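Local coordinates for protein packaging enzyme P4 (Pseudomonas phage phi6, PDB 4BLO) that hydrolyses nucleoside triphosphates as a hexameric RecA-like packaging motor, probably driving viral RNA into the phage capsid, at residues I3-V13 with L177-A185; P113-L124 with F220-V231. All blocks are in the same frame, centred on the assembly; numbering follows the deposited sequence.

Contact 1. Residues I3-V13 with L177-A185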
loop_
_atom_site.group_PDB
_atom_site.type_symbol
_atom_site.label_atom_id
_atom_site.label_comp_id
_atom_site.label_asym_id
_atom_site.label_seq_id
_atom_site.Cartn_x
_atom_site.Cartn_y
_atom_site.Cartn_z
ATOM N N ILE L 3 -43.983 17.716 -0.510
ATOM C CA ILE L 3 -43.025 18.694 0.030
ATOM C C ILE L 3 -43.679 20.080 -0.108
ATOM O O ILE L 3 -43.748 20.629 -1.214
ATOM C CB ILE L 3 -41.628 18.594 -0.656
ATOM C CG1 ILE L 3 -41.023 17.182 -0.470
ATOM C CG2 ILE L 3 -40.677 19.680 -0.133
ATOM C CD1 ILE L 3 -39.802 16.853 -1.348
ATOM N N VAL L 4 -44.201 20.619 1.014
ATOM C CA VAL L 4 -44.935 21.885 1.025
ATOM C C VAL L 4 -44.021 23.068 1.407
ATOM O O VAL L 4 -43.248 23.003 2.366
ATOM C CB VAL L 4 -46.233 21.805 1.889
ATOM C CG1 VAL L 4 -45.959 21.438 3.347
ATOM C CG2 VAL L 4 -47.075 23.074 1.779
ATOM N N VAL L 5 -44.120 24.143 0.607
ATOM C CA VAL L 5 -43.375 25.389 0.749
ATOM C C VAL L 5 -44.293 26.423 1.414
ATOM O O VAL L 5 -45.265 26.885 0.808
ATOM C CB VAL L 5 -42.817 25.875 -0.620
ATOM C CG1 VAL L 5 -42.006 27.157 -0.463
ATOM C CG2 VAL L 5 -41.969 24.794 -1.278
ATOM N N THR L 6 -43.992 26.736 2.683
ATOM C CA THR L 6 -44.671 27.688 3.572
ATOM C C THR L 6 -44.119 29.097 3.304
ATOM O O THR L 6 -43.101 29.232 2.617
ATOM C CB THR L 6 -44.416 27.241 5.048
ATOM O OG1 THR L 6 -44.688 25.845 5.182
ATOM C CG2 THR L 6 -45.244 28.016 6.079
ATOM N N GLN L 7 -44.778 30.143 3.864
ATOM C CA GLN L 7 -44.329 31.531 3.770
ATOM C C GLN L 7 -42.993 31.679 4.499
ATOM O O GLN L 7 -42.144 32.468 4.072
ATOM C CB GLN L 7 -45.382 32.490 4.345
ATOM C CG GLN L 7 -45.158 33.965 3.976
ATOM C CD GLN L 7 -45.157 34.226 2.482
ATOM O OE1 GLN L 7 -46.117 33.922 1.762
ATOM N NE2 GLN L 7 -44.083 34.822 1.989
ATOM N N ALA L 8 -42.801 30.868 5.568
ATOM C CA ALA L 8 -41.586 30.817 6.382
ATOM C C ALA L 8 -40.375 30.488 5.514
ATOM O O ALA L 8 -39.324 31.100 5.691
ATOM C CB ALA L 8 -41.742 29.788 7.489
ATOM N N HIS L 9 -40.546 29.563 4.542
ATOM C CA HIS L 9 -39.515 29.152 3.587
ATOM C C HIS L 9 -39.209 30.295 2.615
ATOM O O HIS L 9 -38.035 30.602 2.398
ATOM C CB HIS L 9 -39.949 27.886 2.815
ATOM C CG HIS L 9 -40.173 26.679 3.677
ATOM N ND1 HIS L 9 -39.164 26.152 4.456
ATOM C CD2 HIS L 9 -41.273 25.906 3.815
ATOM C CE1 HIS L 9 -39.689 25.100 5.065
ATOM N NE2 HIS L 9 -40.955 24.914 4.711
ATOM N N ILE L 10 -40.269 30.953 2.071
ATOM C CA ILE L 10 -40.169 32.080 1.130
ATOM C C ILE L 10 -39.404 33.258 1.777
ATOM O O ILE L 10 -38.558 33.860 1.114
ATOM C CB ILE L 10 -41.564 32.524 0.599
ATOM C CG1 ILE L 10 -42.395 31.308 0.097
ATOM C CG2 ILE L 10 -41.421 33.596 -0.501
ATOM C CD1 ILE L 10 -43.890 31.503 0.067
ATOM N N ASP L 11 -39.673 33.543 3.069
ATOM C CA ASP L 11 -39.037 34.616 3.836
ATOM C C ASP L 11 -37.545 34.349 4.123
ATOM O O ASP L 11 -36.798 35.297 4.375
ATOM C CB ASP L 11 -39.790 34.836 5.158
ATOM C CG ASP L 11 -41.210 35.357 5.001
ATOM O OD1 ASP L 11 -41.461 36.126 4.043
ATOM O OD2 ASP L 11 -42.067 35.009 5.843
ATOM N N ARG L 12 -37.120 33.074 4.059
ATOM C CA ARG L 12 -35.742 32.639 4.319
ATOM C C ARG L 12 -34.828 32.743 3.092
ATOM O O ARG L 12 -33.609 32.689 3.256
ATOM C CB ARG L 12 -35.728 31.175 4.817
ATOM C CG ARG L 12 -36.210 30.966 6.251
ATOM C CD ARG L 12 -35.192 31.350 7.315
ATOM N NE ARG L 12 -33.934 30.632 7.153
ATOM C CZ ARG L 12 -32.952 30.653 8.034
ATOM N NH1 ARG L 12 -33.087 31.321 9.171
ATOM N NH2 ARG L 12 -31.835 29.986 7.802
ATOM N N VAL L 13 -35.412 32.850 1.873
ATOM C CA VAL L 13 -34.695 32.877 0.584
ATOM C C VAL L 13 -33.545 33.935 0.588
ATOM O O VAL L 13 -32.406 33.578 0.267
ATOM C CB VAL L 13 -35.665 33.040 -0.629
ATOM C CG1 VAL L 13 -34.911 33.152 -1.953
ATOM C CG2 VAL L 13 -36.644 31.880 -0.700
ATOM N N LEU L 177 -32.127 23.409 0.473
ATOM C CA LEU L 177 -33.426 23.245 1.141
ATOM C C LEU L 177 -33.324 23.362 2.664
ATOM O O LEU L 177 -34.245 23.897 3.290
ATOM C CB LEU L 177 -34.107 21.920 0.754
ATOM C CG LEU L 177 -34.418 21.705 -0.743
ATOM C CD1 LEU L 177 -35.181 20.420 -0.948
ATOM C CD2 LEU L 177 -35.244 22.850 -1.322
ATOM N N GLY L 178 -32.216 22.881 3.233
ATOM C CA GLY L 178 -31.974 22.921 4.671
ATOM C C GLY L 178 -31.907 24.324 5.231
ATOM O O GLY L 178 -32.401 24.561 6.339
ATOM N N ALA L 179 -31.305 25.264 4.452
ATOM C CA ALA L 179 -31.149 26.678 4.813
ATOM C C ALA L 179 -32.494 27.367 4.892
ATOM O O ALA L 179 -32.690 28.210 5.769
ATOM C CB ALA L 179 -30.254 27.394 3.813
ATOM N N LEU L 180 -33.426 26.978 4.004
ATOM C CA LEU L 180 -34.797 27.492 3.924
ATOM C C LEU L 180 -35.654 27.034 5.112
ATOM O O LEU L 180 -36.739 27.580 5.314
ATOM C CB LEU L 180 -35.480 27.070 2.608
ATOM C CG LEU L 180 -34.857 27.562 1.302
ATOM C CD1 LEU L 180 -35.486 26.858 0.117
ATOM C CD2 LEU L 180 -34.968 29.084 1.153
ATOM N N GLY L 181 -35.179 26.049 5.874
ATOM C CA GLY L 181 -35.880 25.552 7.052
ATOM C C GLY L 181 -36.402 24.137 6.964
ATOM O O GLY L 181 -36.920 23.623 7.960
ATOM N N PHE L 182 -36.246 23.483 5.793
ATOM C CA PHE L 182 -36.692 22.110 5.588
ATOM C C PHE L 182 -35.881 21.126 6.387
ATOM O O PHE L 182 -34.681 21.320 6.561
ATOM C CB PHE L 182 -36.622 21.714 4.102
ATOM C CG PHE L 182 -37.668 22.359 3.237
ATOM C CD1 PHE L 182 -38.968 21.872 3.214
ATOM C CD2 PHE L 182 -37.357 23.455 2.449
ATOM C CE1 PHE L 182 -39.946 22.478 2.418
ATOM C CE2 PHE L 182 -38.324 24.057 1.653
ATOM C CZ PHE L 182 -39.616 23.566 1.642
ATOM N N ASN L 183 -36.532 20.053 6.840
ATOM C CA ASN L 183 -35.900 18.956 7.557
ATOM C C ASN L 183 -35.448 17.943 6.529
ATOM O O ASN L 183 -36.246 17.120 6.051
ATOM C CB ASN L 183 -36.855 18.354 8.578
ATOM C CG ASN L 183 -37.177 19.264 9.734
ATOM O OD1 ASN L 183 -38.261 19.190 10.311
ATOM N ND2 ASN L 183 -36.240 20.110 10.127
ATOM N N VAL L 184 -34.168 18.057 6.138
ATOM C CA VAL L 184 -33.529 17.246 5.104
ATOM C C VAL L 184 -32.848 16.034 5.729
ATOM O O VAL L 184 -32.200 16.151 6.773
ATOM C CB VAL L 184 -32.536 18.095 4.261
ATOM C CG1 VAL L 184 -31.918 17.279 3.139
ATOM C CG2 VAL L 184 -33.216 19.328 3.681
ATOM N N ALA L 185 -32.994 14.864 5.069
ATOM C CA ALA L 185 -32.369 13.609 5.471
ATOM C C ALA L 185 -31.713 12.932 4.291
ATOM O O ALA L 185 -32.222 13.032 3.174
ATOM C CB ALA L 185 -33.396 12.690 6.087
#

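Contact 2. Residues P113-L124 with F220-V231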
loop_
_atom_site.group_PDB
_atom_site.type_symbol
_atom_site.label_atom_id
_atom_site.label_comp_id
_atom_site.label_asym_id
_atom_site.label_seq_id
_atom_site.Cartn_x
_atom_site.Cartn_y
_atom_site.Cartn_z
ATOM N N PRO L 113 -33.776 17.036 14.400
ATOM C CA PRO L 113 -34.314 15.735 14.868
ATOM C C PRO L 113 -34.610 15.682 16.372
ATOM O O PRO L 113 -35.255 14.734 16.830
ATOM C CB PRO L 113 -33.206 14.750 14.497
ATOM C CG PRO L 113 -31.938 15.572 14.555
ATOM C CD PRO L 113 -32.332 16.957 14.106
ATOM N N SER L 114 -34.158 16.696 17.140
ATOM C CA SER L 114 -34.409 16.788 18.576
ATOM C C SER L 114 -34.717 18.233 18.980
ATOM O O SER L 114 -34.293 19.159 18.295
ATOM C CB SER L 114 -33.237 16.244 19.379
ATOM O OG SER L 114 -33.510 16.319 20.770
ATOM N N GLU L 115 -35.475 18.421 20.081
ATOM C CA GLU L 115 -35.897 19.743 20.547
ATOM C C GLU L 115 -34.726 20.614 20.974
ATOM O O GLU L 115 -33.902 20.204 21.799
ATOM C CB GLU L 115 -36.908 19.643 21.704
ATOM C CG GLU L 115 -38.360 19.763 21.270
ATOM C CD GLU L 115 -38.873 21.115 20.804
ATOM O OE1 GLU L 115 -38.137 22.121 20.921
ATOM O OE2 GLU L 115 -40.034 21.164 20.334
ATOM N N GLY L 116 -34.691 21.813 20.397
ATOM C CA GLY L 116 -33.703 22.847 20.675
ATOM C C GLY L 116 -32.325 22.574 20.134
ATOM O O GLY L 116 -31.373 23.227 20.553
ATOM N N ILE L 117 -32.218 21.636 19.175
ATOM C CA ILE L 117 -30.956 21.220 18.565
ATOM C C ILE L 117 -30.317 22.377 17.757
ATOM O O ILE L 117 -31.022 23.189 17.145
ATOM C CB ILE L 117 -31.126 19.910 17.705
ATOM C CG1 ILE L 117 -29.747 19.241 17.402
ATOM C CG2 ILE L 117 -31.992 20.126 16.445
ATOM C CD1 ILE L 117 -29.745 17.859 16.826
ATOM N N TYR L 118 -28.973 22.421 17.761
ATOM C CA TYR L 118 -28.219 23.410 16.999
ATOM C C TYR L 118 -28.181 22.992 15.539
ATOM O O TYR L 118 -28.441 21.828 15.230
ATOM C CB TYR L 118 -26.788 23.603 17.564
ATOM C CG TYR L 118 -26.727 24.263 18.928
ATOM C CD1 TYR L 118 -27.529 25.363 19.234
ATOM C CD2 TYR L 118 -25.811 23.843 19.886
ATOM C CE1 TYR L 118 -27.474 25.974 20.483
ATOM C CE2 TYR L 118 -25.729 24.466 21.135
ATOM C CZ TYR L 118 -26.567 25.527 21.431
ATOM O OH TYR L 118 -26.503 26.130 22.666
ATOM N N SER L 119 -27.911 23.936 14.634
ATOM C CA SER L 119 -27.779 23.619 13.214
ATOM C C SER L 119 -26.484 22.834 13.011
ATOM O O SER L 119 -25.484 23.099 13.688
ATOM C CB SER L 119 -27.786 24.892 12.377
ATOM O OG SER L 119 -28.999 25.601 12.555
ATOM N N GLY L 120 -26.538 21.835 12.141
ATOM C CA GLY L 120 -25.404 20.965 11.852
ATOM C C GLY L 120 -25.844 19.645 11.267
ATOM O O GLY L 120 -26.882 19.572 10.599
ATOM N N VAL L 121 -25.075 18.584 11.526
ATOM C CA VAL L 121 -25.437 17.268 11.018
ATOM C C VAL L 121 -25.646 16.282 12.180
ATOM O O VAL L 121 -25.030 16.393 13.244
ATOM C CB VAL L 121 -24.471 16.734 9.921
ATOM C CG1 VAL L 121 -23.266 15.995 10.498
ATOM C CG2 VAL L 121 -25.219 15.855 8.932
ATOM N N THR L 122 -26.603 15.384 11.972
ATOM C CA THR L 122 -26.970 14.301 12.869
ATOM C C THR L 122 -26.623 13.024 12.108
ATOM O O THR L 122 -26.856 12.969 10.898
ATOM C CB THR L 122 -28.422 14.441 13.304
ATOM O OG1 THR L 122 -28.582 15.708 13.957
ATOM C CG2 THR L 122 -28.878 13.305 14.217
ATOM N N ALA L 123 -25.978 12.044 12.783
ATOM C CA ALA L 123 -25.551 10.816 12.116
ATOM C C ALA L 123 -26.296 9.620 12.653
ATOM O O ALA L 123 -26.167 9.261 13.819
ATOM C CB ALA L 123 -24.040 10.615 12.251
ATOM N N LEU L 124 -27.084 9.007 11.783
ATOM C CA LEU L 124 -27.886 7.845 12.125
ATOM C C LEU L 124 -27.086 6.595 11.785
ATOM O O LEU L 124 -27.015 6.190 10.629
ATOM C CB LEU L 124 -29.255 7.916 11.410
ATOM C CG LEU L 124 -30.274 6.794 11.532
ATOM C CD1 LEU L 124 -30.812 6.688 12.925
ATOM C CD2 LEU L 124 -31.383 7.026 10.554
ATOM N N PHE L 220 -23.289 22.865 7.604
ATOM C CA PHE L 220 -24.718 23.000 7.899
ATOM C C PHE L 220 -24.957 23.996 9.031
ATOM O O PHE L 220 -25.974 24.690 9.000
ATOM C CB PHE L 220 -25.350 21.645 8.237
ATOM C CG PHE L 220 -25.336 20.639 7.107
ATOM C CD1 PHE L 220 -25.438 21.050 5.784
ATOM C CD2 PHE L 220 -25.269 19.278 7.371
ATOM C CE1 PHE L 220 -25.437 20.118 4.741
ATOM C CE2 PHE L 220 -25.282 18.345 6.328
ATOM C CZ PHE L 220 -25.365 18.770 5.020
ATOM N N THR L 221 -24.031 24.085 10.018
ATOM C CA THR L 221 -24.144 25.027 11.143
ATOM C C THR L 221 -24.065 26.467 10.623
ATOM O O THR L 221 -24.831 27.321 11.063
ATOM C CB THR L 221 -23.066 24.753 12.205
ATOM O OG1 THR L 221 -23.085 23.363 12.551
ATOM C CG2 THR L 221 -23.238 25.612 13.456
ATOM N N GLN L 222 -23.167 26.714 9.660
ATOM C CA GLN L 222 -22.958 28.012 9.034
ATOM C C GLN L 222 -24.163 28.448 8.170
ATOM O O GLN L 222 -24.418 29.654 8.068
ATOM C CB GLN L 222 -21.704 27.957 8.165
ATOM C CG GLN L 222 -20.926 29.251 8.195
ATOM C CD GLN L 222 -19.488 29.022 7.815
ATOM O OE1 GLN L 222 -19.183 28.701 6.658
ATOM N NE2 GLN L 222 -18.574 29.198 8.776
ATOM N N TYR L 223 -24.889 27.478 7.554
ATOM C CA TYR L 223 -26.026 27.760 6.668
ATOM C C TYR L 223 -27.398 27.436 7.321
ATOM O O TYR L 223 -28.407 27.347 6.621
ATOM C CB TYR L 223 -25.849 27.027 5.326
ATOM C CG TYR L 223 -24.591 27.446 4.594
ATOM C CD1 TYR L 223 -24.325 28.783 4.334
ATOM C CD2 TYR L 223 -23.673 26.503 4.148
ATOM C CE1 TYR L 223 -23.158 29.174 3.682
ATOM C CE2 TYR L 223 -22.509 26.883 3.479
ATOM C CZ TYR L 223 -22.263 28.219 3.235
ATOM O OH TYR L 223 -21.119 28.595 2.562
ATOM N N ASP L 224 -27.428 27.329 8.668
ATOM C CA ASP L 224 -28.598 27.094 9.528
ATOM C C ASP L 224 -29.430 25.863 9.123
ATOM O O ASP L 224 -30.662 25.877 9.261
ATOM C CB ASP L 224 -29.501 28.342 9.586
ATOM C CG ASP L 224 -28.831 29.641 9.986
ATOM O OD1 ASP L 224 -27.857 29.595 10.785
ATOM O OD2 ASP L 224 -29.323 30.712 9.561
ATOM N N CYS L 225 -28.747 24.797 8.649
ATOM C CA CYS L 225 -29.368 23.534 8.220
ATOM C C CYS L 225 -29.406 22.534 9.370
ATOM O O CYS L 225 -28.470 22.468 10.177
ATOM C CB CYS L 225 -28.627 22.930 7.029
ATOM S SG CYS L 225 -28.464 24.021 5.596
ATOM N N SER L 226 -30.451 21.708 9.387
ATOM C CA SER L 226 -30.616 20.580 10.294
ATOM C C SER L 226 -30.799 19.329 9.415
ATOM O O SER L 226 -31.895 19.079 8.899
ATOM C CB SER L 226 -31.783 20.799 11.248
ATOM O OG SER L 226 -31.798 19.776 12.230
ATOM N N VAL L 227 -29.696 18.601 9.185
ATOM C CA VAL L 227 -29.655 17.420 8.335
ATOM C C VAL L 227 -29.362 16.152 9.162
ATOM O O VAL L 227 -28.556 16.177 10.084
ATOM C CB VAL L 227 -28.612 17.621 7.187
ATOM C CG1 VAL L 227 -28.504 16.392 6.271
ATOM C CG2 VAL L 227 -28.910 18.881 6.368
ATOM N N VAL L 228 -30.035 15.048 8.809
ATOM C CA VAL L 228 -29.836 13.706 9.359
ATOM C C VAL L 228 -29.256 12.835 8.236
ATOM O O VAL L 228 -29.918 12.627 7.226
ATOM C CB VAL L 228 -31.139 13.087 9.959
ATOM C CG1 VAL L 228 -30.986 11.574 10.223
ATOM C CG2 VAL L 228 -31.560 13.827 11.226
ATOM N N MET L 229 -28.039 12.338 8.408
ATOM C CA MET L 229 -27.395 11.455 7.422
ATOM C C MET L 229 -27.277 10.055 7.981
ATOM O O MET L 229 -26.774 9.902 9.099
ATOM C CB MET L 229 -25.997 11.970 7.017
ATOM C CG MET L 229 -26.020 13.316 6.345
ATOM S SD MET L 229 -24.520 13.640 5.395
ATOM C CE MET L 229 -23.302 13.584 6.666
ATOM N N VAL L 230 -27.737 9.026 7.229
ATOM C CA VAL L 230 -27.600 7.653 7.730
ATOM C C VAL L 230 -26.223 7.173 7.299
ATOM O O VAL L 230 -25.871 7.254 6.116
ATOM C CB VAL L 230 -28.747 6.639 7.443
ATOM C CG1 VAL L 230 -29.953 7.289 6.802
ATOM C CG2 VAL L 230 -28.287 5.390 6.689
ATOM N N VAL L 231 -25.410 6.787 8.298
ATOM C CA VAL L 231 -24.015 6.403 8.102
ATOM C C VAL L 231 -23.846 4.896 8.455
ATOM O O VAL L 231 -24.005 4.480 9.611
ATOM C CB VAL L 231 -23.017 7.372 8.837
ATOM C CG1 VAL L 231 -23.226 8.809 8.382
ATOM C CG2 VAL L 231 -23.147 7.316 10.348
#

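Contact 1. Residues I3-V13 with L177-A185
His9 and Phe182 lay their rings flat on one another, the planes only 4° apart and the centroids 3.7 Å from each other. Phe182 CZ sits over the centre of the imidazole and His9 CE1 over the centre of the phenyl ring. Two thin flat groups suit this slot between the N-terminal helix and the loop leading to strand 184-187.

Hydrogen bonding fixes the imidazole at its edge. His9 ND1 donates to Leu180 O over 2.9 Å, the oxygen lying near the ring plane, although the nitrogen approaches from above the carbonyl plane. This bond at the edge and the Phe182 stack over the face together restrict the ring's rotation. One turn further along the helix, Arg12 holds Ala179 O side-on with two nitrogens, NE at 3.1 Å and NH2 at 2.8 Å, both in the carbonyl plane. Arg12 CG passes Leu180 O at 3.6 Å, and the later bends at chi2 and chi3 turn NE and NH2 onto Ala179 O. NH2 has a second, charged partner in Asp224.

Apolar contacts complete the interface. Val13 CG2 meets Leu180 CD2 at 3.7 Å, the two side chains lying alongside and pointing the same way. Val5 CG2 comes to the edge of the Phe182 ring at CZ, while Ile3 CG2 approaches CE1 obliquely, a branched aliphatic border suited to a buried phenyl group.

The accepting carbonyls lie where the chain leaves helix 167-179 and Gly181, with phi 113°, closes a Schellman motif; a residue without a CB fits both that backbone and the close passage of His9. Helix 7-22 thus docks on the Schellman-capped C-terminal end of helix 167-179, at the flank of the RecA-like domain.

Contact 2. Residues P113-L124 with F220-V231
Val121 stands against the edge of the Phe220 ring, its CG2 3.6 Å from Phe220 CE2, at the start of a parallel strand pair in the central sheet of this P-loop NTPase. Strand 120-124 runs beside strand 226-231, joined by a ladder of backbone bonds from Gly120 N to Val231 N, and side chains alternate between the two faces of the sheet.

On the face of Val121, Ala123, Val227 and Met229, Phe220 reaches over from the end of helix 208-222. Val227 CG2 lies above the centre of its ring while Val121 CB lies at the edge, so the flat phenyl rests on the sheet, between it and helix 167-179. Val121 CG2 also touches Met229 CG at 3.7 Å, and the flexible thioether chain, bent at chi3, brings CE back to the same methyl group. Small Ala123 leaves room for Val231 CG2, 3.9 Å from its CB.

Across the sheet, Thr122, Leu124, Val228 and Val230 share the other face. Leu124 and Val230 lie side by side, pointing the same way, with Leu124 CD2 4.0 Å from Val230 CG1; Leu136 of the helix after the P-loop covers both. Pro113, preceded by a cis peptide bond, slides past Val228 in the opposite direction, its CB 3.8 Å from Val228 CG2. The compact ring brings CD to Ser226 OG, whose hydroxyl is bonded to Trp112 O.

At the start of the strands, polar contacts gather. Ser119 OG passes over the Asp224 backbone and is hydrogen-bonded to Val108 O and His110 NE2. Gly120, lacking a CB, lets the Thr221 hydroxyl lie close by: Thr221 OG1 is 3.4 Å from Gly120 CA and 2.7 Å from Ser119 O, with Ser217 O as a second acceptor within reach.

Contacts 1 and 2 lie side by side, their centres about 14 Å apart, and share the central sheet, in which strands 184-187 and 226-231 are neighbours. Val184 O and Val228 N, 3.2 Å apart, probably form a hydrogen bond between those strands. The second tie is ionic: Arg12 NH2 stands 3.2 Å from Asp224 OD2, so the N-terminal helix is linked to the turn before strand 226-231. Asp224 has a further charged partner in Arg105. Contact 2 is the one near the nucleotide: the Val230 side chain is about 6 Å from bound ADP and about 6 Å from the calcium ion, whereas contact 1 lies toward the domain's flank.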